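Side-chain contacts in phosphopantetheine adenylyltransferase (Archaeoglobus fulgidus, PDB 3DO8), which probably transfers an adenylyl group from ATP to 4'-phosphopantetheine, reversibly, giving dephospho-CoA and pyrophosphate in coenzyme A biosynthesis: residues L101-N104 with Q105-E109; Y79-T82 with L83-F87. All blocks are in the same frame, centred on the assembly; numbering follows the deposited sequence.

Contact 1: residues L101-N104 with Q105-E109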
loop_
_atom_site.group_PDB
_atom_site.type_symbol
_atom_site.label_atom_id
_atom_site.label_comp_id
_atom_site.label_asym_id
_atom_site.label_seq_id
_atom_site.Cartn_x
_atom_site.Cartn_y
_atom_site.Cartn_z
ATOM N N LEU A 101 13.623 -2.720 2.251
ATOM C CA LEU A 101 14.302 -3.848 1.615
ATOM C C LEU A 101 15.428 -4.377 2.507
ATOM O O LEU A 101 15.608 -5.584 2.633
ATOM C CB LEU A 101 14.861 -3.464 0.258
ATOM C CG LEU A 101 13.787 -3.068 -0.778
ATOM C CD1 LEU A 101 14.515 -2.508 -2.017
ATOM C CD2 LEU A 101 12.844 -4.220 -1.118
ATOM N N LYS A 102 16.145 -3.463 3.138
ATOM C CA LYS A 102 17.234 -3.819 4.081
ATOM C C LYS A 102 16.700 -4.608 5.298
ATOM O O LYS A 102 17.315 -5.603 5.753
ATOM C CB LYS A 102 18.013 -2.568 4.520
ATOM C CG LYS A 102 19.147 -2.807 5.484
ATOM C CD LYS A 102 20.257 -3.555 4.843
ATOM C CE LYS A 102 21.572 -3.340 5.588
ATOM N NZ LYS A 102 22.677 -4.003 4.856
ATOM N N ILE A 103 15.581 -4.137 5.823
ATOM C CA ILE A 103 14.879 -4.833 6.908
ATOM C C ILE A 103 14.623 -6.314 6.532
ATOM O O ILE A 103 14.944 -7.218 7.299
ATOM C CB ILE A 103 13.602 -4.098 7.332
ATOM C CG1 ILE A 103 13.949 -2.801 8.117
ATOM C CG2 ILE A 103 12.698 -5.016 8.148
ATOM C CD1 ILE A 103 12.829 -1.743 8.221
ATOM N N ASN A 104 14.072 -6.564 5.342
ATOM C CA ASN A 104 13.789 -7.942 4.942
ATOM C C ASN A 104 15.073 -8.740 4.717
ATOM O O ASN A 104 15.126 -9.920 5.041
ATOM C CB ASN A 104 12.885 -8.012 3.709
ATOM C CG ASN A 104 11.422 -7.990 4.079
ATOM O OD1 ASN A 104 11.070 -8.285 5.256
ATOM N ND2 ASN A 104 10.557 -7.699 3.115
ATOM N N GLN A 105 16.125 -8.079 4.221
ATOM C CA GLN A 105 17.415 -8.771 4.001
ATOM C C GLN A 105 17.955 -9.263 5.330
ATOM O O GLN A 105 18.347 -10.448 5.467
ATOM C CB GLN A 105 18.425 -7.860 3.319
ATOM C CG GLN A 105 18.111 -7.640 1.880
ATOM C CD GLN A 105 18.903 -6.521 1.245
ATOM O OE1 GLN A 105 19.740 -5.875 1.889
ATOM N NE2 GLN A 105 18.642 -6.281 -0.038
ATOM N N LYS A 106 17.905 -8.375 6.331
ATOM C CA LYS A 106 18.391 -8.735 7.668
ATOM C C LYS A 106 17.496 -9.761 8.351
ATOM O O LYS A 106 17.986 -10.640 9.061
ATOM C CB LYS A 106 18.569 -7.517 8.568
ATOM C CG LYS A 106 19.702 -6.648 8.161
ATOM C CD LYS A 106 21.005 -7.325 8.519
ATOM C CE LYS A 106 22.154 -6.633 7.947
ATOM N NZ LYS A 106 23.354 -7.484 8.195
ATOM N N ARG A 107 16.189 -9.623 8.196
ATOM C CA ARG A 107 15.297 -10.645 8.728
ATOM C C ARG A 107 15.667 -12.006 8.139
ATOM O O ARG A 107 15.752 -12.997 8.871
ATOM C CB ARG A 107 13.837 -10.297 8.469
ATOM C CG ARG A 107 13.347 -9.185 9.383
ATOM C CD ARG A 107 11.911 -8.810 9.127
ATOM N NE ARG A 107 10.961 -9.870 9.484
ATOM C CZ ARG A 107 10.348 -10.026 10.659
ATOM N NH1 ARG A 107 10.572 -9.202 11.665
ATOM N NH2 ARG A 107 9.468 -11.019 10.824
ATOM N N GLU A 108 15.898 -12.056 6.837
ATOM C CA GLU A 108 16.256 -13.355 6.240
ATOM C C GLU A 108 17.560 -13.881 6.835
ATOM O O GLU A 108 17.682 -15.080 7.116
ATOM C CB GLU A 108 16.323 -13.287 4.720
ATOM C CG GLU A 108 16.559 -14.681 4.092
ATOM C CD GLU A 108 16.346 -14.702 2.579
ATOM O OE1 GLU A 108 16.253 -13.639 1.965
ATOM O OE2 GLU A 108 16.291 -15.822 2.002
ATOM N N GLU A 109 18.533 -13.008 7.029
ATOM C CA GLU A 109 19.811 -13.429 7.612
ATOM C C GLU A 109 19.656 -13.959 9.041
ATOM O O GLU A 109 20.402 -14.861 9.463
ATOM C CB GLU A 109 20.819 -12.277 7.616
ATOM C CG GLU A 109 21.259 -11.842 6.239
ATOM C CD GLU A 109 22.233 -10.687 6.269
ATOM O OE1 GLU A 109 22.810 -10.377 7.342
ATOM O OE2 GLU A 109 22.451 -10.092 5.181
HETATM O O HOH W 1 21.596 -6.355 3.796
#
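Lys-106 lies alongside Lys-102, one turn further along the same alpha-helix, both side chains pointing the same way. Its CB rests 3.6 Å from Lys-102 O, the carbonyl that accepts the Lys-106 backbone N-H, and CG stays close to that oxygen. CG is anti to the carbonyl carbon (chi1 -70°); the chain then bends at chi2 (-73°), which brings CE within 4.1 Å of Lys-102 CE. At the tip, NZ turns to Glu-109, forming a salt bridge to OE1 at 3.1 Å on the syn side of the carboxylate but tilted well out of its plane. The two ammonium groups remain 4.9 Å apart (NZ of Lys-102 to NZ of Lys-106), and Lys-102 NZ instead donates to a water that in turn donates to Gln-105 OE1. An alanine in place of Lys-106 is likely to leave Glu-109 without its ion-pair mate and the aliphatic part of Lys-102 without its neighbour. On the inner side, Ile-103 CG2 packs against Arg-107 CD, while Asn-104 ND2 bonds to Ile-115 O. Helix 97-110 is the crossover of a beta-alpha-beta unit between strands 89-92 and 116-121; Leu-101 and Asn-104 pack on Ile-117 of the latter strand, and Lys-102 reaches the loop at Tyr-79.

Contact 2: residues Y79-T82 with L83-F87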
loop_
_atom_site.group_PDB
_atom_site.type_symbol
_atom_site.label_atom_id
_atom_site.label_comp_id
_atom_site.label_asym_id
_atom_site.label_seq_id
_atom_site.Cartn_x
_atom_site.Cartn_y
_atom_site.Cartn_z
ATOM N N TYR A 79 16.272 0.163 12.424
ATOM C CA TYR A 79 15.297 -0.885 12.232
ATOM C C TYR A 79 14.095 -0.788 13.129
ATOM O O TYR A 79 13.110 -1.507 12.910
ATOM C CB TYR A 79 15.924 -2.246 12.521
ATOM C CG TYR A 79 17.024 -2.584 11.578
ATOM C CD1 TYR A 79 16.778 -3.329 10.434
ATOM C CD2 TYR A 79 18.320 -2.149 11.808
ATOM C CE1 TYR A 79 17.794 -3.623 9.571
ATOM C CE2 TYR A 79 19.332 -2.435 10.941
ATOM C CZ TYR A 79 19.071 -3.174 9.817
ATOM O OH TYR A 79 20.112 -3.491 8.973
ATOM N N GLY A 80 14.182 0.035 14.167
ATOM C CA GLY A 80 13.167 0.005 15.226
ATOM C C GLY A 80 13.045 -1.401 15.740
ATOM O O GLY A 80 14.059 -2.042 16.042
ATOM N N LYS A 81 11.809 -1.889 15.810
ATOM C CA LYS A 81 11.524 -3.241 16.273
ATOM C C LYS A 81 11.368 -4.265 15.143
ATOM O O LYS A 81 10.993 -5.409 15.377
ATOM C CB LYS A 81 10.227 -3.267 17.088
ATOM C CG LYS A 81 10.204 -2.451 18.378
ATOM C CD LYS A 81 8.890 -2.759 19.124
ATOM C CE LYS A 81 7.600 -2.245 18.367
ATOM N NZ LYS A 81 6.367 -3.123 18.569
ATOM N N THR A 82 11.648 -3.861 13.916
ATOM C CA THR A 82 11.262 -4.682 12.779
ATOM C C THR A 82 12.135 -5.905 12.535
ATOM O O THR A 82 11.813 -6.699 11.687
ATOM C CB THR A 82 11.232 -3.861 11.475
ATOM O OG1 THR A 82 12.553 -3.407 11.199
ATOM C CG2 THR A 82 10.229 -2.692 11.559
ATOM N N LEU A 83 13.232 -6.092 13.291
ATOM C CA LEU A 83 13.992 -7.336 13.197
ATOM C C LEU A 83 13.569 -8.341 14.250
ATOM O O LEU A 83 14.054 -9.459 14.259
ATOM C CB LEU A 83 15.491 -7.065 13.345
ATOM C CG LEU A 83 16.116 -6.198 12.267
ATOM C CD1 LEU A 83 17.605 -6.061 12.475
ATOM C CD2 LEU A 83 15.785 -6.724 10.877
ATOM N N ASP A 84 12.686 -7.925 15.150
ATOM C CA ASP A 84 12.328 -8.700 16.332
ATOM C C ASP A 84 10.848 -9.099 16.239
ATOM O O ASP A 84 10.499 -10.293 16.219
ATOM C CB ASP A 84 12.611 -7.824 17.568
ATOM C CG ASP A 84 12.765 -8.610 18.836
ATOM O OD1 ASP A 84 13.044 -9.830 18.769
ATOM O OD2 ASP A 84 12.618 -7.981 19.905
ATOM N N VAL A 85 9.989 -8.108 16.105
ATOM C CA VAL A 85 8.546 -8.333 16.045
ATOM C C VAL A 85 8.161 -8.831 14.678
ATOM O O VAL A 85 8.727 -8.382 13.653
ATOM C CB VAL A 85 7.781 -7.022 16.352
ATOM C CG1 VAL A 85 6.227 -7.202 16.197
ATOM C CG2 VAL A 85 8.157 -6.478 17.715
ATOM N N ASP A 86 7.170 -9.720 14.633
ATOM C CA ASP A 86 6.658 -10.218 13.382
ATOM C C ASP A 86 5.509 -9.285 13.015
ATOM O O ASP A 86 4.542 -9.101 13.809
ATOM C CB ASP A 86 6.198 -11.677 13.439
ATOM C CG ASP A 86 7.357 -12.672 13.588
ATOM O OD1 ASP A 86 8.498 -12.372 13.178
ATOM O OD2 ASP A 86 7.121 -13.788 14.115
ATOM N N PHE A 87 5.690 -8.603 11.904
ATOM C CA PHE A 87 4.674 -7.769 11.285
ATOM C C PHE A 87 4.218 -8.444 10.001
ATOM O O PHE A 87 5.025 -9.073 9.294
ATOM C CB PHE A 87 5.250 -6.382 10.922
ATOM C CG PHE A 87 5.618 -5.548 12.102
ATOM C CD1 PHE A 87 4.642 -4.874 12.820
ATOM C CD2 PHE A 87 6.950 -5.395 12.481
ATOM C CE1 PHE A 87 4.976 -4.106 13.919
ATOM C CE2 PHE A 87 7.295 -4.614 13.572
ATOM C CZ PHE A 87 6.302 -3.969 14.299
HETATM O O HOH W 2 14.470 -4.782 15.595
#
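Tyr-79 opens a type II' beta turn that ends at Thr-82, and its ring is covered on one face by Leu-83, just beyond the turn. The turn belongs to the connection between parallel strands 71-75 and 89-92 of the cytidylyltransferase-like domain. Leu-83 CD1 makes a CH-pi contact with the Tyr-79 ring, 3.7 Å from its centroid and 18° off the normal, displaced toward the rim; Leu-83 CG touches Tyr-79 CD1 at 3.5 Å. Met-99 and Ile-103 of helix 97-110 also pack on this tyrosine. Gly-80 takes the second position of the turn with positive phi (54°), and its carbonyl oxygen accepts from a water that takes the Leu-83 N-H, bridging turn and following segment. At Lys-81 the backbone oxygen receives two N-H groups, Val-85 N and Asp-84 N, both 3.0 Å from Lys-81 O: Val-85 N approaches almost in line with the carbonyl bond, whereas Asp-84 N stands well above the carbonyl plane. The Lys-81 side chain bends at chi3 and chi4 around Val-85 CG2, with CB, CD and NZ all near that methyl. Phe-87 presents its ring edge to Lys-81 O and receives Val-85 CG1 over one face. Thr-82 CG2 lies 4.0 Å from Phe-87 CE2, while its hydroxyl turns back into the turn. Thr-82 OG1, tucked between its own backbone N and carbonyl carbon (chi1 64°), donates to a lone pair of Tyr-79 O at 2.6 Å, within the plane of that carbonyl; the same oxygen accepts Thr-82 N at 2.9 Å.

How the contacts relate
Contact 2 precedes contact 1 in sequence, and the two touch, their centres about 10 Å apart. Arg-107 makes the main polar connection: NH1 probably donates to two backbone oxygens of the loop, Thr-82 O and Val-85 O, each 2.8 Å from NH1, while NH2 forms a salt bridge with Asp-86. Its NE bonds to Arg-113 O, so one guanidinium group joins residues 82-86 of the loop, the helix that carries it and the chain just after helix 97-110. Packing extends the interface: Lys-106 CG lies 3.3 Å from Tyr-79 OH, and Ile-103 CD1 lies 3.4 Å from Thr-82 OG1. Together the contacts fasten the connection before strand 89-92 to the helix that follows it.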